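Local coordinates for protein 3-ketosteroid-delta4-5alpha-dehydrogenase (Rhodococcus jostii, PDB 4AT2) that probably introduces the delta4 double bond into 3-keto-5alpha-steroids, using bound FAD as the oxidant in steroid catabolism, at residues A[217-229]-A[239-251]. Sequence-based numbering, arbitrary orientation. Where two conformers were deposited one is given.
Sequences VRAEYDMRVQTLV and IVAKQYGKEVAVR. With FAD (flavin-adenine dinucleotide), chain D.
Met223 lays its thioether against Ala241 and Val248 on the apolar face of the sheet. Met223 SD lies 3.9 Å from Ala241 CB and equally near Val248 CG2. The bend at chi2 (-79°) swings SD toward Ala241, and the extended chi3 carries CE on to the flat amide of Gln243. Further along this face, the side chains of Val225 and Ile239 cross at about a right angle, with Val225 CG1 against Ile239 CB, and Leu228 CD2 touches Ile239 CG2.

The backbones pair antiparallel. Arg224 and Lys242 exchange two N-H...O bonds. A classic beta bulge follows: Val240 O accepts from Gln226 N at 2.8 Å and from Thr227 N at 3.3 Å.

The polar edge centres on Gln243. Gln243 NE2 donates to Tyr221 O at 3.0 Å, nearly straight (169°) and in the carbonyl plane. Gln243 NE2 also donates to Glu220 OE1 at 2.9 Å, on its anti side, with carboxylate and amide almost perpendicular. Tyr40 OH hydrogen-bonds Gln243 OE1, so both ends of the amide are fixed. A leucine here would probably leave Tyr221 O and Glu220 without this donor and Tyr40 OH without this acceptor. At the type I' turn, Asp222 OD2 accepts from Tyr244 N, and one water links OD2 to Gly245 N.

Val225 N and O hydrogen-bond the FAD adenine through N1A and N6A. The hairpin 223-230/236-243 thus borders the cofactor's adenine end. Strand 218-220 instead joins the parallel sheet beside strand 67-70. Leu70 and Tyr40 pack against Met223, and Met295 of helix 291-297 covers Val225 and Leu228.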
loop_
_atom_site.group_PDB
_atom_site.type_symbol
_atom_site.label_atom_id
_atom_site.label_comp_id
_atom_site.label_asym_id
_atom_site.label_seq_id
_atom_site.Cartn_x
_atom_site.Cartn_y
_atom_site.Cartn_z
ATOM N N VAL A 217 31.340 24.417 -1.925
ATOM C CA VAL A 217 30.159 24.063 -1.131
ATOM C C VAL A 217 30.530 24.086 0.355
ATOM O O VAL A 217 31.572 23.560 0.744
ATOM C CB VAL A 217 29.595 22.681 -1.520
ATOM C CG1 VAL A 217 28.519 22.237 -0.535
ATOM C CG2 VAL A 217 29.029 22.734 -2.934
ATOM N N ARG A 218 29.692 24.734 1.160
ATOM C CA ARG A 218 29.890 24.849 2.608
ATOM C C ARG A 218 29.061 23.780 3.312
ATOM O O ARG A 218 28.000 23.393 2.813
ATOM C CB ARG A 218 29.435 26.235 3.071
ATOM C CG ARG A 218 30.073 27.397 2.314
ATOM C CD ARG A 218 29.167 28.627 2.303
ATOM N NE ARG A 218 28.744 28.952 3.656
ATOM C CZ ARG A 218 27.696 29.704 3.980
ATOM N NH1 ARG A 218 26.904 30.234 3.052
ATOM N NH2 ARG A 218 27.436 29.904 5.259
ATOM N N ALA A 219 29.545 23.295 4.460
ATOM C CA ALA A 219 28.801 22.312 5.258
ATOM C C ALA A 219 28.793 22.671 6.745
ATOM O O ALA A 219 29.814 23.098 7.296
ATOM C CB ALA A 219 29.357 20.906 5.048
ATOM N N GLU A 220 27.637 22.503 7.380
ATOM C CA GLU A 220 27.505 22.636 8.830
ATOM C C GLU A 220 26.957 21.334 9.394
ATOM O O GLU A 220 25.999 20.775 8.852
ATOM C CB GLU A 220 26.585 23.808 9.204
ATOM C CG GLU A 220 27.219 25.191 9.080
ATOM C CD GLU A 220 28.333 25.436 10.092
ATOM O OE1 GLU A 220 28.282 24.891 11.211
ATOM O OE2 GLU A 220 29.268 26.192 9.761
ATOM N N TYR A 221 27.571 20.857 10.475
ATOM C CA TYR A 221 27.239 19.555 11.063
ATOM C C TYR A 221 26.475 19.711 12.378
ATOM O O TYR A 221 26.301 20.827 12.865
ATOM C CB TYR A 221 28.515 18.710 11.219
ATOM C CG TYR A 221 29.095 18.334 9.873
ATOM C CD1 TYR A 221 28.530 17.301 9.121
ATOM C CD2 TYR A 221 30.171 19.039 9.329
ATOM C CE1 TYR A 221 29.033 16.966 7.875
ATOM C CE2 TYR A 221 30.682 18.703 8.084
ATOM C CZ TYR A 221 30.103 17.675 7.359
ATOM O OH TYR A 221 30.598 17.321 6.119
ATOM N N ASP A 222 26.000 18.594 12.927
ATOM C CA ASP A 222 25.077 18.594 14.064
ATOM C C ASP A 222 23.842 19.461 13.812
ATOM O O ASP A 222 23.249 19.999 14.750
ATOM C CB ASP A 222 25.774 19.031 15.363
ATOM C CG ASP A 222 25.024 18.575 16.605
ATOM O OD1 ASP A 222 24.539 17.427 16.615
ATOM O OD2 ASP A 222 24.912 19.361 17.573
ATOM N N MET A 223 23.460 19.597 12.541
ATOM C CA MET A 223 22.317 20.404 12.143
ATOM C C MET A 223 21.102 19.529 12.000
ATOM O O MET A 223 20.927 18.891 10.959
ATOM C CB MET A 223 22.575 21.043 10.780
ATOM C CG MET A 223 23.308 22.357 10.832
ATOM S SD MET A 223 22.210 23.720 11.273
ATOM C CE MET A 223 23.366 25.054 10.998
ATOM N N ARG A 224 20.268 19.481 13.033
ATOM C CA ARG A 224 19.022 18.750 12.927
ATOM C C ARG A 224 17.913 19.683 12.451
ATOM O O ARG A 224 17.336 20.421 13.234
ATOM C CB ARG A 224 18.644 18.094 14.254
ATOM C CG ARG A 224 17.457 17.140 14.106
ATOM C CD ARG A 224 17.069 16.498 15.423
ATOM N NE ARG A 224 16.534 17.480 16.365
ATOM C CZ ARG A 224 16.225 17.215 17.632
ATOM N NH1 ARG A 224 16.395 15.989 18.122
ATOM N NH2 ARG A 224 15.746 18.176 18.409
ATOM N N VAL A 225 17.618 19.651 11.157
ATOM C CA VAL A 225 16.589 20.531 10.618
ATOM C C VAL A 225 15.238 20.115 11.188
ATOM O O VAL A 225 14.946 18.926 11.263
ATOM C CB VAL A 225 16.587 20.518 9.069
ATOM C CG1 VAL A 225 15.487 21.414 8.511
ATOM C CG2 VAL A 225 17.937 20.963 8.537
ATOM N N GLN A 226 14.431 21.102 11.585
ATOM C CA GLN A 226 13.180 20.861 12.304
ATOM C C GLN A 226 11.933 21.340 11.569
ATOM O O GLN A 226 10.908 20.658 11.583
ATOM C CB GLN A 226 13.214 21.549 13.671
ATOM C CG GLN A 226 14.187 20.939 14.669
ATOM C CD GLN A 226 14.439 21.866 15.839
ATOM O OE1 GLN A 226 14.592 21.426 16.979
ATOM N NE2 GLN A 226 14.477 23.158 15.565
ATOM N N THR A 227 11.992 22.538 10.983
ATOM C CA THR A 227 10.807 23.178 10.383
ATOM C C THR A 227 11.210 24.104 9.234
ATOM O O THR A 227 12.323 24.634 9.236
ATOM C CB THR A 227 10.015 24.035 11.412
ATOM O OG1 THR A 227 10.536 25.366 11.448
ATOM C CG2 THR A 227 10.076 23.463 12.824
ATOM N N LEU A 228 10.293 24.342 8.301
ATOM C CA LEU A 228 10.530 25.279 7.214
ATOM C C LEU A 228 10.085 26.669 7.635
ATOM O O LEU A 228 9.153 26.809 8.427
ATOM C CB LEU A 228 9.759 24.844 5.971
ATOM C CG LEU A 228 10.190 23.461 5.441
ATOM C CD1 LEU A 228 9.192 22.893 4.443
ATOM C CD2 LEU A 228 11.573 23.521 4.807
ATOM N N VAL A 229 10.758 27.685 7.100
ATOM C CA VAL A 229 10.364 29.068 7.299
ATOM C C VAL A 229 9.717 29.559 6.005
ATOM O O VAL A 229 10.269 29.362 4.923
ATOM C CB VAL A 229 11.573 29.965 7.621
ATOM C CG1 VAL A 229 11.122 31.406 7.841
ATOM C CG2 VAL A 229 12.307 29.446 8.849
ATOM N N ILE A 239 15.096 27.615 6.869
ATOM C CA ILE A 239 14.746 26.519 7.774
ATOM C C ILE A 239 15.116 26.877 9.210
ATOM O O ILE A 239 15.938 27.764 9.439
ATOM C CB ILE A 239 15.431 25.176 7.384
ATOM C CG1 ILE A 239 16.965 25.228 7.534
ATOM C CG2 ILE A 239 15.062 24.760 5.972
ATOM C CD1 ILE A 239 17.479 24.996 8.948
ATOM N N VAL A 240 14.505 26.177 10.156
ATOM C CA VAL A 240 14.890 26.243 11.568
ATOM C C VAL A 240 15.486 24.888 11.926
ATOM O O VAL A 240 14.950 23.847 11.533
ATOM C CB VAL A 240 13.679 26.548 12.480
ATOM C CG1 VAL A 240 14.076 26.462 13.953
ATOM C CG2 VAL A 240 13.101 27.923 12.170
ATOM N N ALA A 241 16.602 24.901 12.655
ATOM C CA ALA A 241 17.261 23.657 13.074
ATOM C C ALA A 241 17.700 23.731 14.528
ATOM O O ALA A 241 17.753 24.809 15.111
ATOM C CB ALA A 241 18.468 23.362 12.189
ATOM N N LYS A 242 18.011 22.582 15.111
ATOM C CA LYS A 242 18.789 22.554 16.355
ATOM C C LYS A 242 20.242 22.196 16.015
ATOM O O LYS A 242 20.494 21.197 15.338
ATOM C CB LYS A 242 18.198 21.561 17.370
ATOM C CG LYS A 242 18.899 21.575 18.735
ATOM C CD LYS A 242 18.327 20.537 19.694
ATOM C CE LYS A 242 19.014 20.606 21.054
ATOM N NZ LYS A 242 18.505 19.582 22.005
ATOM N N GLN A 243 21.189 23.031 16.452
ATOM C CA GLN A 243 22.611 22.750 16.239
ATOM C C GLN A 243 23.371 23.053 17.510
ATOM O O GLN A 243 23.177 24.118 18.102
ATOM C CB GLN A 243 23.193 23.588 15.096
ATOM C CG GLN A 243 24.610 23.169 14.700
ATOM C CD GLN A 243 25.367 24.230 13.916
ATOM O OE1 GLN A 243 25.187 25.437 14.124
ATOM N NE2 GLN A 243 26.234 23.781 13.014
ATOM N N TYR A 244 24.238 22.120 17.903
ATOM C CA TYR A 244 25.032 22.266 19.127
ATOM C C TYR A 244 24.159 22.762 20.275
ATOM O O TYR A 244 24.510 23.714 20.984
ATOM C CB TYR A 244 26.265 23.161 18.889
ATOM C CG TYR A 244 27.127 22.623 17.764
ATOM C CD1 TYR A 244 27.529 21.287 17.759
ATOM C CD2 TYR A 244 27.512 23.432 16.701
ATOM C CE1 TYR A 244 28.301 20.771 16.722
ATOM C CE2 TYR A 244 28.286 22.927 15.662
ATOM C CZ TYR A 244 28.672 21.596 15.680
ATOM O OH TYR A 244 29.431 21.062 14.649
ATOM N N GLY A 245 23.010 22.106 20.436
ATOM C CA GLY A 245 22.146 22.341 21.597
ATOM C C GLY A 245 21.213 23.534 21.538
ATOM O O GLY A 245 20.383 23.703 22.427
ATOM N N LYS A 246 21.339 24.371 20.511
ATOM C CA LYS A 246 20.502 25.567 20.434
ATOM C C LYS A 246 19.756 25.693 19.111
ATOM O O LYS A 246 20.153 25.124 18.096
ATOM C CB LYS A 246 21.294 26.849 20.755
ATOM C CG LYS A 246 22.354 27.240 19.749
ATOM C CD LYS A 246 22.874 28.641 20.055
ATOM C CE LYS A 246 23.717 29.173 18.911
ATOM N NZ LYS A 246 24.939 28.352 18.702
ATOM N N GLU A 247 18.669 26.450 19.139
ATOM C CA GLU A 247 17.914 26.725 17.920
ATOM C C GLU A 247 18.673 27.706 17.040
ATOM O O GLU A 247 19.169 28.733 17.523
ATOM C CB GLU A 247 16.517 27.277 18.237
ATOM C CG GLU A 247 15.762 27.711 16.987
ATOM C CD GLU A 247 14.322 28.107 17.244
ATOM O OE1 GLU A 247 13.573 27.295 17.817
ATOM O OE2 GLU A 247 13.936 29.225 16.844
ATOM N N VAL A 248 18.769 27.380 15.751
ATOM C CA VAL A 248 19.368 28.267 14.758
ATOM C C VAL A 248 18.408 28.451 13.578
ATOM O O VAL A 248 17.575 27.580 13.304
ATOM C CB VAL A 248 20.751 27.763 14.275
ATOM C CG1 VAL A 248 21.751 27.722 15.428
ATOM C CG2 VAL A 248 20.642 26.386 13.617
ATOM N N ALA A 249 18.512 29.589 12.892
ATOM C CA ALA A 249 17.734 29.804 11.659
ATOM C C ALA A 249 18.688 29.985 10.486
ATOM O O ALA A 249 19.687 30.694 10.593
ATOM C CB ALA A 249 16.820 31.015 11.806
ATOM N N VAL A 250 18.378 29.339 9.367
ATOM C CA VAL A 250 19.244 29.374 8.194
ATOM C C VAL A 250 18.446 29.906 7.013
ATOM O O VAL A 250 17.422 29.326 6.652
ATOM C CB VAL A 250 19.789 27.965 7.854
ATOM C CG1 VAL A 250 20.669 28.027 6.619
ATOM C CG2 VAL A 250 20.565 27.373 9.034
ATOM N N ARG A 251 18.915 31.003 6.421
ATOM C CA ARG A 251 18.207 31.653 5.323
ATOM C C ARG A 251 18.587 31.041 3.982
ATOM O O ARG A 251 19.760 30.765 3.739
ATOM C CB ARG A 251 18.500 33.153 5.295
ATOM C CG ARG A 251 17.511 33.903 4.421
ATOM C CD ARG A 251 17.451 35.373 4.767
ATOM N NE ARG A 251 18.426 36.152 4.014
ATOM C CZ ARG A 251 18.237 36.592 2.771
ATOM N NH1 ARG A 251 17.112 36.299 2.118
ATOM N NH2 ARG A 251 19.179 37.312 2.172
HETATM P PA FAD D . 21.117 9.412 2.900
HETATM O O1A FAD D . 22.209 8.985 1.999
HETATM O O2A FAD D . 20.854 8.630 4.117
HETATM O O5B FAD D . 21.391 10.934 3.315
HETATM C C5B FAD D . 20.469 11.648 4.144
HETATM C C4B FAD D . 21.269 12.548 5.102
HETATM O O4B FAD D . 20.279 13.351 5.781
HETATM C C3B FAD D . 21.962 11.694 6.172
HETATM O O3B FAD D . 23.365 12.053 6.231
HETATM C C2B FAD D . 21.216 12.046 7.464
HETATM O O2B FAD D . 22.118 12.016 8.602
HETATM C C1B FAD D . 20.725 13.462 7.170
HETATM N N9A FAD D . 19.548 13.871 7.967
HETATM C C8A FAD D . 18.530 13.122 8.410
HETATM N N7A FAD D . 17.691 13.913 9.075
HETATM C C5A FAD D . 18.176 15.169 9.040
HETATM C C6A FAD D . 17.755 16.358 9.539
HETATM N N6A FAD D . 16.612 16.405 10.222
HETATM N N1A FAD D . 18.456 17.490 9.359
HETATM C C2A FAD D . 19.641 17.469 8.639
HETATM N N3A FAD D . 20.069 16.244 8.133
HETATM C C4A FAD D . 19.324 15.128 8.351
HETATM N N1 FAD D . 20.315 1.653 -2.705
HETATM C C2 FAD D . 20.835 1.609 -3.987
HETATM O O2 FAD D . 20.286 2.246 -4.875
HETATM N N3 FAD D . 21.978 0.844 -4.259
HETATM C C4 FAD D . 22.578 0.090 -3.248
HETATM O O4 FAD D . 23.574 -0.583 -3.528
HETATM C C4X FAD D . 22.047 0.131 -1.953
HETATM N N5 FAD D . 22.590 -0.605 -0.953
HETATM C C5X FAD D . 21.927 -0.730 0.213
HETATM C C6 FAD D . 22.334 -1.679 1.157
HETATM C C7 FAD D . 21.665 -1.805 2.377
HETATM C C7M FAD D . 22.119 -2.779 3.289
HETATM C C8 FAD D . 20.558 -0.976 2.658
HETATM C C8M FAD D . 19.842 -1.045 3.871
HETATM C C9 FAD D . 20.163 -0.022 1.719
HETATM C C9A FAD D . 20.827 0.090 0.488
HETATM N N10 FAD D . 20.427 0.990 -0.443
HETATM C C10 FAD D . 20.921 0.911 -1.686
HETATM C "C1'" FAD D . 19.514 2.120 -0.127
HETATM C "C2'" FAD D . 20.307 3.436 -0.101
HETATM O "O2'" FAD D . 21.408 3.226 0.786
HETATM C "C3'" FAD D . 19.439 4.595 0.414
HETATM O "O3'" FAD D . 18.068 4.469 -0.003
HETATM C "C4'" FAD D . 20.013 5.931 -0.087
HETATM O "O4'" FAD D . 21.379 6.021 0.345
HETATM C "C5'" FAD D . 19.221 7.109 0.485
HETATM O "O5'" FAD D . 19.745 8.326 -0.080
HETATM P P FAD D . 19.347 9.750 0.563
HETATM O O1P FAD D . 17.893 9.935 0.535
HETATM O O2P FAD D . 20.251 10.781 -0.048
HETATM O O3P FAD D . 19.669 9.500 2.142
HETATM O O HOH W 1 29.629 22.316 11.899
HETATM O O HOH W 2 22.298 19.689 19.279
#